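Local coordinates for outer protein YopM (Yersinia pestis, PDB 1JL5), which acts as a leucine-rich-repeat effector and cytotoxin that probably alters host cell physiology to favour bacterial survival, at the interface of chains A and B. Sequence-based numbering; all coordinates share one arbitrary frame. Chains: chain A/B, outer protein YopM.

The interface of chains A and B. Residues chain A 205-206, 224-226, 248; chain B 310, 330, 348.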
ATOM      1  N   ASN A 205      18.280   4.685 -17.384  1.00 22.19           N
ATOM      2  CA  ASN A 205      19.651   4.602 -17.818  1.00 22.50           C
ATOM      3  C   ASN A 205      20.268   5.791 -17.136  1.00 22.85           C
ATOM      4  O   ASN A 205      19.661   6.349 -16.238  1.00 21.94           O
ATOM      5  CB  ASN A 205      19.727   4.711 -19.332  1.00 21.72           C
ATOM      6  CG  ASN A 205      19.451   3.393 -19.999  1.00 22.80           C
ATOM      7  OD1 ASN A 205      20.216   2.448 -19.826  1.00 24.43           O
ATOM      8  ND2 ASN A 205      18.353   3.308 -20.744  1.00 19.26           N
ATOM      9  N   SER A 206      21.465   6.181 -17.532  1.00 23.87           N
ATOM     10  CA  SER A 206      22.069   7.341 -16.907  1.00 25.43           C
ATOM     11  C   SER A 206      22.344   8.359 -17.978  1.00 23.68           C
ATOM     12  O   SER A 206      23.396   8.987 -18.013  1.00 24.67           O
ATOM     13  CB  SER A 206      23.346   6.944 -16.173  1.00 25.24           C
ATOM     14  OG  SER A 206      23.007   6.174 -15.032  1.00 28.17           O
ATOM     15  N   ASN A 224      13.534   8.365 -15.887  1.00 21.90           N
ATOM     16  CA  ASN A 224      14.521   7.796 -14.997  1.00 23.55           C
ATOM     17  C   ASN A 224      15.917   7.727 -15.534  1.00 22.80           C
ATOM     18  O   ASN A 224      16.601   6.713 -15.435  1.00 22.26           O
ATOM     19  CB  ASN A 224      14.086   6.419 -14.543  1.00 27.72           C
ATOM     20  CG  ASN A 224      13.339   6.476 -13.264  1.00 31.75           C
ATOM     21  OD1 ASN A 224      13.871   6.939 -12.259  1.00 34.83           O
ATOM     22  ND2 ASN A 224      12.089   6.027 -13.279  1.00 35.37           N
ATOM     23  N   ASN A 225      16.322   8.826 -16.130  1.00 22.31           N
ATOM     24  CA  ASN A 225      17.661   8.963 -16.625  1.00 22.14           C
ATOM     25  C   ASN A 225      18.117  10.159 -15.826  1.00 21.76           C
ATOM     26  O   ASN A 225      17.577  10.428 -14.754  1.00 23.20           O
ATOM     27  CB  ASN A 225      17.637   9.246 -18.121  1.00 21.66           C
ATOM     28  CG  ASN A 225      17.644   7.977 -18.928  1.00 21.62           C
ATOM     29  OD1 ASN A 225      18.627   7.251 -18.923  1.00 23.48           O
ATOM     30  ND2 ASN A 225      16.542   7.685 -19.601  1.00 21.05           N
ATOM     31  N   ILE A 226      19.103  10.875 -16.319  1.00 23.29           N
ATOM     32  CA  ILE A 226      19.544  12.055 -15.610  1.00 23.94           C
ATOM     33  C   ILE A 226      19.626  13.139 -16.657  1.00 23.07           C
ATOM     34  O   ILE A 226      20.600  13.876 -16.754  1.00 24.19           O
ATOM     35  CB  ILE A 226      20.890  11.813 -14.904  1.00 25.07           C
ATOM     36  CG1 ILE A 226      21.868  11.109 -15.843  1.00 24.33           C
ATOM     37  CG2 ILE A 226      20.656  10.966 -13.658  1.00 25.69           C
ATOM     38  CD1 ILE A 226      23.167  10.704 -15.162  1.00 27.18           C
ATOM     39  N   LEU A 248      16.128  15.254 -14.848  1.00 21.20           N
ATOM     40  CA  LEU A 248      16.558  16.480 -14.212  1.00 21.85           C
ATOM     41  C   LEU A 248      16.119  17.646 -15.065  1.00 21.93           C
ATOM     42  O   LEU A 248      16.839  18.625 -15.219  1.00 24.32           O
ATOM     43  CB  LEU A 248      18.073  16.465 -14.060  1.00 22.93           C
ATOM     44  CG  LEU A 248      18.541  15.309 -13.180  1.00 24.87           C
ATOM     45  CD1 LEU A 248      20.055  15.183 -13.246  1.00 25.89           C
ATOM     46  CD2 LEU A 248      18.072  15.557 -11.759  1.00 24.32           C
TER
ATOM     47  N   ARG B 310      19.743  16.227  -6.117  1.00 21.65           N
ATOM     48  CA  ARG B 310      20.681  15.609  -7.031  1.00 25.33           C
ATOM     49  C   ARG B 310      21.902  15.194  -6.254  1.00 27.31           C
ATOM     50  O   ARG B 310      22.667  14.340  -6.687  1.00 30.35           O
ATOM     51  CB  ARG B 310      21.122  16.593  -8.093  1.00 26.58           C
ATOM     52  CG  ARG B 310      20.042  17.084  -8.998  1.00 30.26           C
ATOM     53  CD  ARG B 310      20.703  17.325 -10.313  1.00 34.20           C
ATOM     54  NE  ARG B 310      20.145  18.445 -11.038  1.00 38.40           N
ATOM     55  CZ  ARG B 310      20.631  18.852 -12.196  1.00 38.40           C
ATOM     56  NH1 ARG B 310      21.670  18.216 -12.719  1.00 40.18           N
ATOM     57  NH2 ARG B 310      20.084  19.876 -12.828  1.00 44.02           N
ATOM     58  N   ILE B 330      22.276  10.176  -7.701  1.00 25.26           N
ATOM     59  CA  ILE B 330      22.924   9.124  -8.454  1.00 29.12           C
ATOM     60  C   ILE B 330      23.958   8.557  -7.488  1.00 28.83           C
ATOM     61  O   ILE B 330      24.574   7.526  -7.734  1.00 30.96           O
ATOM     62  CB  ILE B 330      23.602   9.672  -9.722  1.00 31.09           C
ATOM     63  CG1 ILE B 330      24.599  10.764  -9.350  1.00 33.56           C
ATOM     64  CG2 ILE B 330      22.556  10.204 -10.681  1.00 32.74           C
ATOM     65  CD1 ILE B 330      26.032  10.347  -9.492  1.00 39.94           C
ATOM     66  N   HIS B 348      18.564   7.532  -8.352  1.00 22.53           N
ATOM     67  CA  HIS B 348      19.344   7.033  -9.457  1.00 23.10           C
ATOM     68  C   HIS B 348      20.665   6.494  -8.945  1.00 23.82           C
ATOM     69  O   HIS B 348      21.718   6.739  -9.527  1.00 24.25           O
ATOM     70  CB  HIS B 348      19.603   8.146 -10.454  1.00 23.13           C
ATOM     71  CG  HIS B 348      19.688   7.659 -11.859  1.00 25.42           C
ATOM     72  ND1 HIS B 348      18.572   7.492 -12.648  1.00 26.65           N
ATOM     73  CD2 HIS B 348      20.739   7.231 -12.592  1.00 25.99           C
ATOM     74  CE1 HIS B 348      18.933   6.979 -13.808  1.00 25.96           C
ATOM     75  NE2 HIS B 348      20.243   6.811 -13.800  1.00 26.91           N
TER
HETATM   76  O   HOH W   1      16.544   9.504 -12.232  1.00 34.07           O
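B:His348 holds CG roughly anti to the backbone N (chi1 -148°), with the ring turned about crosswise to the CA-CB bond (chi2 86°), and inserts its imidazole rim-first among loops of two successive chain A repeats. In A:Ile226, CG1 takes the crowded position between the backbone N and the carbonyl carbon (chi1 46°), which sets the short branch, CG2, anti to the carbonyl carbon and turns it toward chain B.

Histidine suits this place because its rim carries two nitrogens while its flat pi face can take a methyl. B:His348 NE2 shares a hydrogen bond of 3.1 Å with the hydroxyl OG of A:Ser206, a small group in the ring plane that can donate or accept. The same NE2 lies 2.5 Å from the backbone carbonyl O of A:Asn205, which sits alongside the NE2-CE1 bond: at most a strongly bent, overly short hydrogen bond, probably partly model inaccuracy. Either a protonated NE2 is shared by both oxygens, or OG donates to NE2 and the carbonyl pair is repulsive. B:His348 ND1 meets a water at 2.9 Å, which passes the link on to the main-chain O of A:Asn225. The carbonyls beside NE2 and behind this water might favour a protonated ring.

Over one face of the B:His348 imidazole sits A:Ile226 CG2, 3.9 Å from CD2 and offset toward the rim, a CH-pi contact. The same methyl touches CG2 of B:Ile330 at 3.6 Å, the side chains crossing at about a right angle. Isoleucine's beta-branch holds a stiff methyl close to the backbone, so one group serves both contacts. Farther along, A:Leu248 and B:Arg310 meet tip to tip: leucine CD2 packs on the arginine CD at 3.5 Å, and CB lies over the guanidinium centre. Arginine's long, bent chain thus offers methylenes and a flat face to leucine.

Repeated with the chains exchanged, this patch helps join two YopM molecules within the tetramer that forms a hollow cylinder.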